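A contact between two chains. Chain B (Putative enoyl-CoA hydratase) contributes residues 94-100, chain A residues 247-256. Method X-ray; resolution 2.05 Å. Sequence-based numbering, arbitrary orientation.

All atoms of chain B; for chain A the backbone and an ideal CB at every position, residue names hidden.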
ATOM      1  N   ARG B  94     -19.034 -20.515 -20.243  1.00 39.03           N
ATOM      2  CA  ARG B  94     -18.534 -19.392 -21.034  1.00 39.33           C
ATOM      3  C   ARG B  94     -18.456 -18.086 -20.246  1.00 38.34           C
ATOM      4  O   ARG B  94     -17.564 -17.271 -20.484  1.00 37.53           O
ATOM      5  CB  ARG B  94     -19.341 -19.198 -22.329  1.00 45.54           C
ATOM      6  CG  ARG B  94     -18.865 -20.080 -23.464  1.00 60.76           C
ATOM      7  CD  ARG B  94     -19.579 -19.765 -24.757  1.00 78.69           C
ATOM      8  NE  ARG B  94     -19.613 -20.932 -25.634  1.00 94.97           N
ATOM      9  CZ  ARG B  94     -20.481 -21.085 -26.629  1.00104.87           C
ATOM     10  NH1 ARG B  94     -20.455 -22.179 -27.379  1.00106.94           N
ATOM     11  NH2 ARG B  94     -21.381 -20.139 -26.869  1.00109.68           N
ATOM     12  N   LEU B  95     -19.393 -17.877 -19.327  1.00 35.49           N
ATOM     13  CA  LEU B  95     -19.306 -16.727 -18.437  1.00 36.29           C
ATOM     14  C   LEU B  95     -17.992 -16.776 -17.633  1.00 36.34           C
ATOM     15  O   LEU B  95     -17.288 -15.768 -17.512  1.00 33.35           O
ATOM     16  CB  LEU B  95     -20.511 -16.669 -17.495  1.00 35.70           C
ATOM     17  CG  LEU B  95     -21.837 -16.271 -18.140  1.00 36.23           C
ATOM     18  CD1 LEU B  95     -22.978 -16.354 -17.145  1.00 36.46           C
ATOM     19  CD2 LEU B  95     -21.766 -14.882 -18.797  1.00 35.27           C
ATOM     20  N   LEU B  96     -17.653 -17.950 -17.110  1.00 36.80           N
ATOM     21  CA  LEU B  96     -16.406 -18.102 -16.360  1.00 36.74           C
ATOM     22  C   LEU B  96     -15.201 -17.891 -17.291  1.00 34.42           C
ATOM     23  O   LEU B  96     -14.255 -17.162 -16.953  1.00 32.79           O
ATOM     24  CB  LEU B  96     -16.334 -19.482 -15.688  1.00 35.08           C
ATOM     25  CG  LEU B  96     -15.084 -19.745 -14.815  1.00 30.41           C
ATOM     26  CD1 LEU B  96     -15.037 -18.747 -13.656  1.00 24.55           C
ATOM     27  CD2 LEU B  96     -15.046 -21.184 -14.307  1.00 33.14           C
ATOM     28  N   ASP B  97     -15.254 -18.527 -18.463  1.00 31.23           N
ATOM     29  CA  ASP B  97     -14.205 -18.404 -19.469  1.00 34.64           C
ATOM     30  C   ASP B  97     -13.926 -16.942 -19.809  1.00 33.85           C
ATOM     31  O   ASP B  97     -12.766 -16.531 -19.916  1.00 32.94           O
ATOM     32  CB  ASP B  97     -14.607 -19.127 -20.757  1.00 43.72           C
ATOM     33  CG  ASP B  97     -14.405 -20.629 -20.685  1.00 59.27           C
ATOM     34  OD1 ASP B  97     -13.606 -21.102 -19.837  1.00 59.51           O
ATOM     35  OD2 ASP B  97     -15.050 -21.338 -21.498  1.00 66.82           O
ATOM     36  N   PHE B  98     -14.985 -16.157 -20.001  1.00 33.10           N
ATOM     37  CA  PHE B  98     -14.806 -14.751 -20.377  1.00 33.63           C
ATOM     38  C   PHE B  98     -14.091 -13.982 -19.269  1.00 35.14           C
ATOM     39  O   PHE B  98     -13.122 -13.247 -19.517  1.00 31.38           O
ATOM     40  CB  PHE B  98     -16.139 -14.057 -20.668  1.00 33.08           C
ATOM     41  CG  PHE B  98     -16.002 -12.559 -20.820  1.00 35.30           C
ATOM     42  CD1 PHE B  98     -15.332 -12.024 -21.914  1.00 35.56           C
ATOM     43  CD2 PHE B  98     -16.502 -11.694 -19.862  1.00 34.81           C
ATOM     44  CE1 PHE B  98     -15.175 -10.657 -22.064  1.00 33.55           C
ATOM     45  CE2 PHE B  98     -16.351 -10.307 -20.004  1.00 34.47           C
ATOM     46  CZ  PHE B  98     -15.675  -9.796 -21.114  1.00 32.54           C
ATOM     47  N   ASN B  99     -14.588 -14.144 -18.049  1.00 32.58           N
ATOM     48  CA  ASN B  99     -14.058 -13.377 -16.927  1.00 31.66           C
ATOM     49  C   ASN B  99     -12.669 -13.859 -16.531  1.00 34.47           C
ATOM     50  O   ASN B  99     -11.849 -13.068 -16.082  1.00 34.25           O
ATOM     51  CB  ASN B  99     -15.036 -13.381 -15.771  1.00 31.58           C
ATOM     52  CG  ASN B  99     -16.278 -12.588 -16.083  1.00 35.34           C
ATOM     53  OD1 ASN B  99     -17.360 -13.144 -16.278  1.00 41.80           O
ATOM     54  ND2 ASN B  99     -16.121 -11.284 -16.178  1.00 30.27           N
ATOM     55  N   ARG B 100     -12.378 -15.134 -16.767  1.00 33.06           N
ATOM     56  CA  ARG B 100     -11.000 -15.577 -16.660  1.00 32.61           C
ATOM     57  C   ARG B 100     -10.099 -14.923 -17.713  1.00 33.90           C
ATOM     58  O   ARG B 100      -8.977 -14.499 -17.398  1.00 31.83           O
ATOM     59  CB  ARG B 100     -10.881 -17.090 -16.742  1.00 38.47           C
ATOM     60  CG  ARG B 100      -9.444 -17.568 -16.528  1.00 44.76           C
ATOM     61  CD  ARG B 100      -9.364 -19.087 -16.326  1.00 48.81           C
ATOM     62  NE  ARG B 100      -9.769 -19.481 -14.976  1.00 49.88           N
ATOM     63  CZ  ARG B 100     -10.706 -20.392 -14.712  1.00 49.19           C
ATOM     64  NH1 ARG B 100     -11.333 -21.007 -15.727  1.00 46.59           N
ATOM     65  NH2 ARG B 100     -11.005 -20.698 -13.441  1.00 40.11           N
TER
ATOM     66  N   UNK A 247     -12.884 -13.696 -11.434  1.00 25.22           N
ATOM     67  CA  UNK A 247     -13.525 -14.495 -12.476  1.00 27.48           C
ATOM     68  C   UNK A 247     -14.784 -15.181 -11.959  1.00 29.46           C
ATOM     69  O   UNK A 247     -15.844 -15.053 -12.555  1.00 29.80           O
ATOM     70  CB  UNK A 247     -12.548 -15.539 -13.019  1.00 27.48           C
ATOM     71  N   UNK A 248     -14.660 -15.915 -10.855  1.00 25.07           N
ATOM     72  CA  UNK A 248     -15.827 -16.556 -10.251  1.00 26.21           C
ATOM     73  C   UNK A 248     -16.928 -15.557  -9.896  1.00 25.09           C
ATOM     74  O   UNK A 248     -18.094 -15.786 -10.176  1.00 27.54           O
ATOM     75  CB  UNK A 248     -15.406 -17.322  -8.996  1.00 26.21           C
ATOM     76  N   UNK A 249     -16.548 -14.462  -9.246  1.00 21.15           N
ATOM     77  CA  UNK A 249     -17.518 -13.503  -8.744  1.00 19.51           C
ATOM     78  C   UNK A 249     -18.234 -12.762  -9.898  1.00 27.30           C
ATOM     79  O   UNK A 249     -19.457 -12.590  -9.866  1.00 27.85           O
ATOM     80  CB  UNK A 249     -16.823 -12.501  -7.820  1.00 19.51           C
ATOM     81  N   UNK A 250     -17.461 -12.278 -10.872  1.00 27.68           N
ATOM     82  CA  UNK A 250     -18.028 -11.538 -12.001  1.00 28.55           C
ATOM     83  C   UNK A 250     -18.945 -12.470 -12.797  1.00 29.66           C
ATOM     84  O   UNK A 250     -20.054 -12.099 -13.146  1.00 33.34           O
ATOM     85  CB  UNK A 250     -16.924 -10.968 -12.894  1.00 28.55           C
ATOM     86  N   UNK A 251     -18.498 -13.695 -13.059  1.00 29.58           N
ATOM     87  CA  UNK A 251     -19.360 -14.634 -13.758  1.00 29.84           C
ATOM     88  C   UNK A 251     -20.661 -14.857 -12.971  1.00 34.04           C
ATOM     89  O   UNK A 251     -21.749 -14.852 -13.551  1.00 32.08           O
ATOM     90  CB  UNK A 251     -18.631 -15.961 -13.979  1.00 29.84           C
ATOM     91  N   UNK A 252     -20.572 -15.015 -11.651  1.00 29.72           N
ATOM     92  CA  UNK A 252     -21.790 -15.164 -10.853  1.00 27.49           C
ATOM     93  C   UNK A 252     -22.711 -13.953 -11.009  1.00 30.74           C
ATOM     94  O   UNK A 252     -23.939 -14.085 -11.147  1.00 32.57           O
ATOM     95  CB  UNK A 252     -21.435 -15.364  -9.378  1.00 27.49           C
ATOM     96  N   UNK A 253     -22.132 -12.763 -10.978  1.00 28.49           N
ATOM     97  CA  UNK A 253     -22.956 -11.566 -10.986  1.00 28.16           C
ATOM     98  C   UNK A 253     -23.594 -11.369 -12.379  1.00 32.95           C
ATOM     99  O   UNK A 253     -24.668 -10.771 -12.513  1.00 33.28           O
ATOM    100  CB  UNK A 253     -22.121 -10.345 -10.594  1.00 28.16           C
ATOM    101  N   UNK A 254     -22.916 -11.867 -13.402  1.00 31.76           N
ATOM    102  CA  UNK A 254     -23.454 -11.842 -14.754  1.00 32.48           C
ATOM    103  C   UNK A 254     -24.699 -12.737 -14.927  1.00 36.30           C
ATOM    104  O   UNK A 254     -25.378 -12.644 -15.950  1.00 33.44           O
ATOM    105  CB  UNK A 254     -22.366 -12.276 -15.739  1.00 32.48           C
ATOM    106  N   UNK A 255     -25.001 -13.582 -13.938  1.00 34.57           N
ATOM    107  CA  UNK A 255     -26.274 -14.327 -13.917  1.00 35.11           C
ATOM    108  C   UNK A 255     -27.354 -13.627 -13.076  1.00 34.49           C
ATOM    109  O   UNK A 255     -28.472 -14.146 -12.926  1.00 32.10           O
ATOM    110  CB  UNK A 255     -26.040 -15.737 -13.372  1.00 35.11           C
ATOM    111  N   UNK A 256     -27.003 -12.478 -12.499  1.00 31.83           N
ATOM    112  CA  UNK A 256     -27.897 -11.729 -11.627  1.00 29.41           C
ATOM    113  C   UNK A 256     -28.876 -10.839 -12.389  1.00 34.06           C
ATOM    114  O   UNK A 256     -28.617 -10.440 -13.522  1.00 32.98           O
ATOM    115  CB  UNK A 256     -27.073 -10.872 -10.663  1.00 29.41           C
TER

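Two helices from two copies of the protein pack here, their axes 8.2 Å apart at closest approach and their N-to-C directions 132° apart.

Position 247 is helical, and its CA-to-CB bond points sideways. The ideal CB already lies 3.8 Å from Arg B100 N and 4.1 Å from Leu B96 CD1. Little space remains beside the chain B backbone, so a small side chain suits. The residue is Ala A247. Its CB packs 3.7 Å from Arg B100 N and against Leu B96.

Position 248 points away, with its ideal CB 4.9 Å from Leu B96 CD1. Chain B sets little demand. It is Ser A248.

Position 249 also points away. Chain B does not choose the residue here; it is Thr A249.

Position 250 points toward chain B, with its ideal CB 3.4 Å from the atom modelled as Asn B99 ND2. A side chain that starts here must be slim at CB or turn aside. Gln A250 turns aside: with chi1 and chi2 both m, its end leads away and its amide is hydrogen-bonded elsewhere in the structure.

Position 251 points toward chain B. Its CA is 5.1 Å from Leu B95 CA, and its ideal CB is 3.8 Å from both Leu B95 O and Leu B96 N. Such a close backbone approach favours alanine or glycine. Ala A251 places its CB 4.0 Å from Leu B95 CB, a snug apolar contact.

Positions 252 and 253 have no chain B atom within 5.5 Å of their ideal CB atoms. They are Leu A252 and Leu A253.

Position 254 points toward chain B, its ideal CB 4.1 Å from Leu B95 CD2. Beyond lie Leu B95 and the ring of Phe B98, so a long, flexible apolar side chain fits; leucine is also plausible. The residue is selenomethionine, Met A254. Its chi2 and chi3 are both t, and the extended chain brings SE to 3.9 Å from Leu B95 CD2 and CE to 3.7 Å from Phe B98 CE2, at the ring edge.

Position 255 points sideways, with its ideal CB 4.9 Å from Leu B95 CD1. A side chain with at least one gamma atom, such as threonine or valine, could reach that methyl. Thr A255 does so through CG2, 3.8 Å from Leu B95 CD1, while its OG1 donates a hydrogen bond to Leu A252 O at 2.8 Å.

Position 256 ends a type I turn. An ideal CB would sit 3.0 Å from the carbonyl O of 253, which favours glycine. It is Gly A256, at the N-cap of the next helix.

Chain A, residues 247-256: ASTQALLMTG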
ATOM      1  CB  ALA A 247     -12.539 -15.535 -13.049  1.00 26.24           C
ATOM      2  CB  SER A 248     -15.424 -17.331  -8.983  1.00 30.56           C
ATOM      3  OG  SER A 248     -14.781 -18.539  -9.346  1.00 41.63           O
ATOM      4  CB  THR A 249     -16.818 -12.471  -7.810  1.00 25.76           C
ATOM      5  OG1 THR A 249     -16.245 -13.147  -6.662  1.00 25.34           O
ATOM      6  CG2 THR A 249     -17.773 -11.432  -7.345  1.00 24.59           C
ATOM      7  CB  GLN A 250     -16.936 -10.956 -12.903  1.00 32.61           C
ATOM      8  CG  GLN A 250     -16.129  -9.797 -12.323  1.00 40.92           C
ATOM      9  CD  GLN A 250     -16.984  -8.630 -11.768  1.00 41.51           C
ATOM     10  OE1 GLN A 250     -17.787  -8.803 -10.849  1.00 40.85           O
ATOM     11  NE2 GLN A 250     -16.769  -7.439 -12.304  1.00 38.21           N
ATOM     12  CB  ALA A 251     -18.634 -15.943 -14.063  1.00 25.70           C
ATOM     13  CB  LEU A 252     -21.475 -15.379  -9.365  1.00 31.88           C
ATOM     14  CG  LEU A 252     -22.663 -15.353  -8.393  1.00 29.48           C
ATOM     15  CD1 LEU A 252     -23.505 -16.576  -8.605  1.00 34.27           C
ATOM     16  CD2 LEU A 252     -22.175 -15.323  -6.933  1.00 25.46           C
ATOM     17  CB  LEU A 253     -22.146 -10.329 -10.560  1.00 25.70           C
ATOM     18  CG  LEU A 253     -21.738 -10.271  -9.067  1.00 33.77           C
ATOM     19  CD1 LEU A 253     -20.902  -9.047  -8.748  1.00 33.33           C
ATOM     20  CD2 LEU A 253     -22.953 -10.275  -8.213  1.00 35.13           C
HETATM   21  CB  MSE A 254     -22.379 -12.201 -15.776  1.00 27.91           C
HETATM   22  CG  MSE A 254     -21.458 -11.057 -16.103  1.00 27.55           C
HETATM   23 SE   MSE A 254     -20.275 -11.545 -17.576  0.70 37.77          SE
HETATM   24  CE  MSE A 254     -19.251  -9.891 -17.667  1.00 31.25           C
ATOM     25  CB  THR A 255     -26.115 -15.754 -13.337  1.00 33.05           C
ATOM     26  OG1 THR A 255     -26.042 -15.691 -11.900  1.00 31.68           O
ATOM     27  CG2 THR A 255     -24.862 -16.459 -13.898  1.00 31.58           C
TER
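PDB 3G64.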